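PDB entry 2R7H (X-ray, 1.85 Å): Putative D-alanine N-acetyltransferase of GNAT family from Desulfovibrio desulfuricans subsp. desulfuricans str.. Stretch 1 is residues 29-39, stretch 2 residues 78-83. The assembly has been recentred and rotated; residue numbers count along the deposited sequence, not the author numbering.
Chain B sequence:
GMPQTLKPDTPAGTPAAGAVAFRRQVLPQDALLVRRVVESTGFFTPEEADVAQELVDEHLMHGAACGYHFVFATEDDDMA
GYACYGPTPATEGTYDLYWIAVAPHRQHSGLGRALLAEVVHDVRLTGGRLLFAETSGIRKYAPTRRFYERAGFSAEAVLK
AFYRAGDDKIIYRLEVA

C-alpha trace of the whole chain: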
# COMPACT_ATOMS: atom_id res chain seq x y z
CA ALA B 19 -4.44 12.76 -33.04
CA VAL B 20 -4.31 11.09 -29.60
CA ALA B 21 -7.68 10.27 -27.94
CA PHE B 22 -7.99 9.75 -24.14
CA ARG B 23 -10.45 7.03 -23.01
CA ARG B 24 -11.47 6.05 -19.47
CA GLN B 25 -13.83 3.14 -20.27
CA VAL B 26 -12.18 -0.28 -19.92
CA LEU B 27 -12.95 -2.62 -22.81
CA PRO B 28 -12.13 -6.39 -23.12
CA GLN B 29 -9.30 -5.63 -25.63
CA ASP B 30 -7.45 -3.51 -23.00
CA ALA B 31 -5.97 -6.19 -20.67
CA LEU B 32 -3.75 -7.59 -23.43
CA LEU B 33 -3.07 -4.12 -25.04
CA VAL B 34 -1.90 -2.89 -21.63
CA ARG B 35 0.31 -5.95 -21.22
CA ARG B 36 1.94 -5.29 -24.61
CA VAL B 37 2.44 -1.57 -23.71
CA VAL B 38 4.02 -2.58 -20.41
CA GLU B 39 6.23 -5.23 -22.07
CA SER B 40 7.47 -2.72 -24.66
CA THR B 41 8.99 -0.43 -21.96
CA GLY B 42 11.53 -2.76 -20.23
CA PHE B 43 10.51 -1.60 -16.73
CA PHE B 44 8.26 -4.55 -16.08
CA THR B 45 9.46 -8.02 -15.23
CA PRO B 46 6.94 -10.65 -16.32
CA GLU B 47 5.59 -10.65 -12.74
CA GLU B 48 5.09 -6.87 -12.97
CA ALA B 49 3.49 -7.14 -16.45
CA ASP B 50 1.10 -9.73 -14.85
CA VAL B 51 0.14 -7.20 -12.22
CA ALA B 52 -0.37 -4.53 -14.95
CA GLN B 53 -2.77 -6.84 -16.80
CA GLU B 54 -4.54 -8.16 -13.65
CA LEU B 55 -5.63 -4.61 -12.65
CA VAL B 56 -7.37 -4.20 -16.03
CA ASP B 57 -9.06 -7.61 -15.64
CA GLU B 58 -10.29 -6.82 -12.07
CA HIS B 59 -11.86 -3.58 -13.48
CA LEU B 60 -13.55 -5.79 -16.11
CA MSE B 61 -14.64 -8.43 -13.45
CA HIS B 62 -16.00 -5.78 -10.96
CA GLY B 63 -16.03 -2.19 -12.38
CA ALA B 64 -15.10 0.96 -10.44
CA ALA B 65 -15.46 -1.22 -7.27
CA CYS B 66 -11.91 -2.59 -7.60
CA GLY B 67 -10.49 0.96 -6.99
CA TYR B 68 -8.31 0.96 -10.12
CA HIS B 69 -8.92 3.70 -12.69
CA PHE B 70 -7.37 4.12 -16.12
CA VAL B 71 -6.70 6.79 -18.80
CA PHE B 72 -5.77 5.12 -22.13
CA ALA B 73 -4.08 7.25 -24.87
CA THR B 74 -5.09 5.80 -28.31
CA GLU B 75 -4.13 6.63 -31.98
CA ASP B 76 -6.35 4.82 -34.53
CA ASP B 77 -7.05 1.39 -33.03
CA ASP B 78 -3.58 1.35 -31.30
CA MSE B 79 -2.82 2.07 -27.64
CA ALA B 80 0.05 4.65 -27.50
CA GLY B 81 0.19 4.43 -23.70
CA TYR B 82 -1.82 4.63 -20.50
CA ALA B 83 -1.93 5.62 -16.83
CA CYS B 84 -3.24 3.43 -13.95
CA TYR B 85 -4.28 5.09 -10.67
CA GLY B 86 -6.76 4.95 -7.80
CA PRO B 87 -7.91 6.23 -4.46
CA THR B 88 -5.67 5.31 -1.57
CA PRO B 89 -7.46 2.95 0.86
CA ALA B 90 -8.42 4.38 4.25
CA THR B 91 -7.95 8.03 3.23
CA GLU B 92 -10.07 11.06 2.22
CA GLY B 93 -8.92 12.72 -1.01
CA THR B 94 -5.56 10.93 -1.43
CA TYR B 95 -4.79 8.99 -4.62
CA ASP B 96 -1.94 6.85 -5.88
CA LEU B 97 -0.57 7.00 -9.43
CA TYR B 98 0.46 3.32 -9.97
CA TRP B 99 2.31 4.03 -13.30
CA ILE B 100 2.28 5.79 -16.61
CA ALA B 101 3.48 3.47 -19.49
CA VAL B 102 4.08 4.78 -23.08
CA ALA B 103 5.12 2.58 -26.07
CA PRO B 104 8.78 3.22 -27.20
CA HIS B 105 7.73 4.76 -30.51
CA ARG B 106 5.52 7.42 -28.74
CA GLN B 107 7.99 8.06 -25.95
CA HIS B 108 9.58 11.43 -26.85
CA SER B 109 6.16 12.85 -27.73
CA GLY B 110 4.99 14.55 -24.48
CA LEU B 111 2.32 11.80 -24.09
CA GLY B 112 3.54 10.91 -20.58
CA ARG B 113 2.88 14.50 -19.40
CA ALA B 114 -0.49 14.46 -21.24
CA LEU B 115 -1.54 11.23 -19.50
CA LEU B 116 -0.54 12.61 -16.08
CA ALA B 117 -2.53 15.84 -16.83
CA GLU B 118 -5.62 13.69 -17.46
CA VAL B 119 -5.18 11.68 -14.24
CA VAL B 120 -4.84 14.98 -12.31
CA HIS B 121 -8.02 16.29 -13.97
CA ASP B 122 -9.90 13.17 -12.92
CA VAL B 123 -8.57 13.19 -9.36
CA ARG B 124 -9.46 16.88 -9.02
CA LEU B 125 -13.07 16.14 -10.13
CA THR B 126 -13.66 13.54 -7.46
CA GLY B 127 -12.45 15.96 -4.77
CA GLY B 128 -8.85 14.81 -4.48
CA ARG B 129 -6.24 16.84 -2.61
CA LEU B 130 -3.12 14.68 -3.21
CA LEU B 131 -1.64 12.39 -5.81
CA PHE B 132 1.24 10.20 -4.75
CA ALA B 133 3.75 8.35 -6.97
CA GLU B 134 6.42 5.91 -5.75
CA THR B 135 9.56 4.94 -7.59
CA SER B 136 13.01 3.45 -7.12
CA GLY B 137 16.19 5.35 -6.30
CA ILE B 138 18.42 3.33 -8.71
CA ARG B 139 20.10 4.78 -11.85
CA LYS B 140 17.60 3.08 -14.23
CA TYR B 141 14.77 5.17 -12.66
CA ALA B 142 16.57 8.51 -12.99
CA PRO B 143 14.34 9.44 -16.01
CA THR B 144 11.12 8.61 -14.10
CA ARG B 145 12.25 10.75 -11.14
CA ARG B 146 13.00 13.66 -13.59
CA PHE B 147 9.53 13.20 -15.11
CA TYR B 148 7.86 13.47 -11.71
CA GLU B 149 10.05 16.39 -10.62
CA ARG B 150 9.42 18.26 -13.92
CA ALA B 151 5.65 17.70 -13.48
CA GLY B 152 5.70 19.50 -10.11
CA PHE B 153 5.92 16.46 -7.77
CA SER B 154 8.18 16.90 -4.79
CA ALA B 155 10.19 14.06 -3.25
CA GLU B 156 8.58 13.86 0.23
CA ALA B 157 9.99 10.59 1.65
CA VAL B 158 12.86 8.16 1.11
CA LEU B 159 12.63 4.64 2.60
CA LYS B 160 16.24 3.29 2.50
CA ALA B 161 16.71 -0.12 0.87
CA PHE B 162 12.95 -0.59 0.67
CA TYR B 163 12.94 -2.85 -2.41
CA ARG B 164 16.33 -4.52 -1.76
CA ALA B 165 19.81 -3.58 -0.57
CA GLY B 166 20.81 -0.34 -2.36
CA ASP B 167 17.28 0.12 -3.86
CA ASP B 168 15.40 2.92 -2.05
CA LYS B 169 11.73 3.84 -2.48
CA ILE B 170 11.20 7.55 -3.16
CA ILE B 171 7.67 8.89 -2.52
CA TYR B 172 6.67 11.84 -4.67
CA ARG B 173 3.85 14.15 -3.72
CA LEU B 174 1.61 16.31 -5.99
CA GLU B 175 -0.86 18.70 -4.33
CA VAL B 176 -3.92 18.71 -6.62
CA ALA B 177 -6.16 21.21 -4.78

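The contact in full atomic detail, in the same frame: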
# COMPACT_ATOMS: atom_id res chain seq x y z
N GLN B 29 -10.56 -5.69 -24.89
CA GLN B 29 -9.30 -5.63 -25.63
C GLN B 29 -8.13 -5.03 -24.82
O GLN B 29 -6.96 -5.32 -25.09
CB GLN B 29 -9.50 -4.74 -26.87
N ASP B 30 -8.45 -4.23 -23.81
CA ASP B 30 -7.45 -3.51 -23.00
C ASP B 30 -6.42 -4.27 -22.16
O ASP B 30 -5.25 -3.84 -22.09
CB ASP B 30 -8.16 -2.47 -22.11
CG ASP B 30 -8.89 -1.39 -22.92
OD1 ASP B 30 -8.53 -1.09 -24.08
OD2 ASP B 30 -9.83 -0.82 -22.35
N ALA B 31 -6.85 -5.36 -21.52
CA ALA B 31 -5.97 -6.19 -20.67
C ALA B 31 -4.71 -6.63 -21.42
O ALA B 31 -3.60 -6.48 -20.91
CB ALA B 31 -6.73 -7.41 -20.17
N LEU B 32 -4.88 -7.14 -22.63
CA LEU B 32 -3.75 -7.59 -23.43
C LEU B 32 -2.98 -6.40 -24.06
O LEU B 32 -1.76 -6.47 -24.16
CB LEU B 32 -4.19 -8.57 -24.50
CG LEU B 32 -3.04 -9.41 -25.06
CD1 LEU B 32 -2.47 -10.31 -23.94
CD2 LEU B 32 -3.51 -10.26 -26.26
N LEU B 33 -3.69 -5.33 -24.46
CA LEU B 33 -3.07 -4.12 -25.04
C LEU B 33 -2.18 -3.48 -24.00
O LEU B 33 -1.09 -2.99 -24.34
CB LEU B 33 -4.12 -3.12 -25.56
CG LEU B 33 -4.93 -3.49 -26.80
CD1 LEU B 33 -6.14 -2.61 -26.98
CD2 LEU B 33 -4.04 -3.47 -28.04
N VAL B 34 -2.66 -3.43 -22.76
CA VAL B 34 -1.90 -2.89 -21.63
C VAL B 34 -0.65 -3.73 -21.40
O VAL B 34 0.47 -3.19 -21.23
CB VAL B 34 -2.74 -2.82 -20.35
CG1 VAL B 34 -1.86 -2.77 -19.10
CG2 VAL B 34 -3.73 -1.63 -20.46
N ARG B 35 -0.83 -5.05 -21.41
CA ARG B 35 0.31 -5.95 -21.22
C ARG B 35 1.37 -5.66 -22.26
O ARG B 35 2.52 -5.45 -21.90
CB ARG B 35 -0.08 -7.41 -21.29
CG ARG B 35 1.05 -8.26 -20.72
CD ARG B 35 0.89 -9.72 -20.95
NE ARG B 35 2.05 -10.34 -20.30
CZ ARG B 35 2.14 -10.70 -19.02
NH1 ARG B 35 1.09 -10.62 -18.23
NH2 ARG B 35 3.29 -11.22 -18.55
N ARG B 36 0.99 -5.58 -23.53
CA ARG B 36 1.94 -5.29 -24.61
C ARG B 36 2.61 -3.90 -24.45
O ARG B 36 3.81 -3.77 -24.72
CB ARG B 36 1.31 -5.50 -26.01
N VAL B 37 1.87 -2.90 -23.94
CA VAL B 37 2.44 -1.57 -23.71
C VAL B 37 3.51 -1.72 -22.65
O VAL B 37 4.64 -1.28 -22.84
CB VAL B 37 1.40 -0.49 -23.22
CG1 VAL B 37 2.12 0.78 -22.72
CG2 VAL B 37 0.39 -0.11 -24.32
N VAL B 38 3.12 -2.35 -21.54
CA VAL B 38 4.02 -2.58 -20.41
C VAL B 38 5.28 -3.37 -20.78
O VAL B 38 6.38 -3.04 -20.32
CB VAL B 38 3.21 -3.24 -19.25
CG1 VAL B 38 4.10 -4.01 -18.37
CG2 VAL B 38 2.33 -2.18 -18.53
N GLU B 39 5.11 -4.40 -21.60
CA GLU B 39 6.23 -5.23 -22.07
C GLU B 39 7.15 -4.49 -23.00
O GLU B 39 8.32 -4.80 -23.01
CB GLU B 39 5.72 -6.49 -22.74
CG GLU B 39 5.13 -7.47 -21.74
CD GLU B 39 4.65 -8.75 -22.41
OE1 GLU B 39 4.39 -8.76 -23.63
OE2 GLU B 39 4.50 -9.73 -21.67
N ASP B 78 -4.77 1.72 -32.09
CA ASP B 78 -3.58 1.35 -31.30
C ASP B 78 -3.50 2.11 -29.98
O ASP B 78 -3.89 3.27 -29.91
CB ASP B 78 -2.30 1.64 -32.08
N MSE B 79 -3.01 1.44 -28.95
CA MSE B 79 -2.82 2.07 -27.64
C MSE B 79 -1.38 2.64 -27.56
O MSE B 79 -0.41 1.89 -27.48
CB MSE B 79 -3.09 1.10 -26.50
CG MSE B 79 -3.00 1.77 -25.11
SE MSE B 79 -3.37 0.54 -23.70
CE MSE B 79 -5.28 0.29 -24.16
N ALA B 80 -1.26 3.96 -27.58
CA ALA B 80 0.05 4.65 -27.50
C ALA B 80 0.66 4.58 -26.08
O ALA B 80 1.88 4.58 -25.91
CB ALA B 80 -0.13 6.09 -27.94
N GLY B 81 -0.21 4.51 -25.08
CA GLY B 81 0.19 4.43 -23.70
C GLY B 81 -1.00 4.55 -22.76
O GLY B 81 -2.16 4.61 -23.18
N TYR B 82 -0.73 4.53 -21.46
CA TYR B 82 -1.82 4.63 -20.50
C TYR B 82 -1.29 4.94 -19.11
O TYR B 82 -0.08 4.84 -18.85
CB TYR B 82 -2.67 3.34 -20.45
CG TYR B 82 -2.12 2.25 -19.58
CD1 TYR B 82 -0.93 1.61 -19.88
CD2 TYR B 82 -2.83 1.81 -18.47
CE1 TYR B 82 -0.42 0.62 -19.06
CE2 TYR B 82 -2.33 0.82 -17.65
CZ TYR B 82 -1.13 0.24 -17.95
OH TYR B 82 -0.66 -0.76 -17.13
N ALA B 83 -2.22 5.33 -18.24
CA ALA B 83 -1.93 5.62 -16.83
C ALA B 83 -2.92 4.76 -16.01
O ALA B 83 -4.05 4.54 -16.45
CB ALA B 83 -2.13 7.03 -16.53

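The helix of stretch 1 lies almost at right angles across strand 78-83 (87° between their N-to-C directions, axes 8.7 Å apart at closest approach), and the two are held by side-chain packing, with no hydrogen bond between them. The strand contributes two large projections, Met79 and Tyr82; the helix meets them with short, branched side chains.

Met79, present as selenomethionine, points toward the helix with chi1 and chi2 both t, so its chain extends before chi3 (m) turns the methyl aside. Its selenium lodges between two valines about one helical turn apart: SE lies 3.9 Å from Val34 CG2 and 3.9 Å from Val37 CG2. The terminal methyl reaches further back along the helix, where Met79 CE touches Leu33 CB at 3.9 Å and comes within 3.5 Å of Asp30 OD1, a carboxylate oxygen already hydrogen-bonded elsewhere in the structure.

Tyr82 offers a flat surface instead of a knob. Val34 CG2 sits almost squarely over one face of its ring, 3.9 Å from the centroid and only 8° off the normal, in a CH-pi contact. The same methyl therefore serves both strand projections, filling the angle between selenium and ring. The other methyl, Val34 CG1, crowds the phenol end, 3.3 Å from Tyr82 CZ and a tight 3.1 Å from Tyr82 OH. At the ring edge, near its plane, stand Val37 CG1, 4.2 Å from Tyr82 CD1, and Val38 CG2, 4.0 Å from Tyr82 CE1.

Between these projections the strand presents backbone to the helix: Ala80 points away, and Gly81 has no side chain, though a CB there would also point away. Val37 lies over this stretch, its CG1 4.2 Å from Gly81 CA and its CG2 3.8 Å from Met79 O. Here the backbones draw close, with Val37 CA 6.4 Å from Gly81 CA.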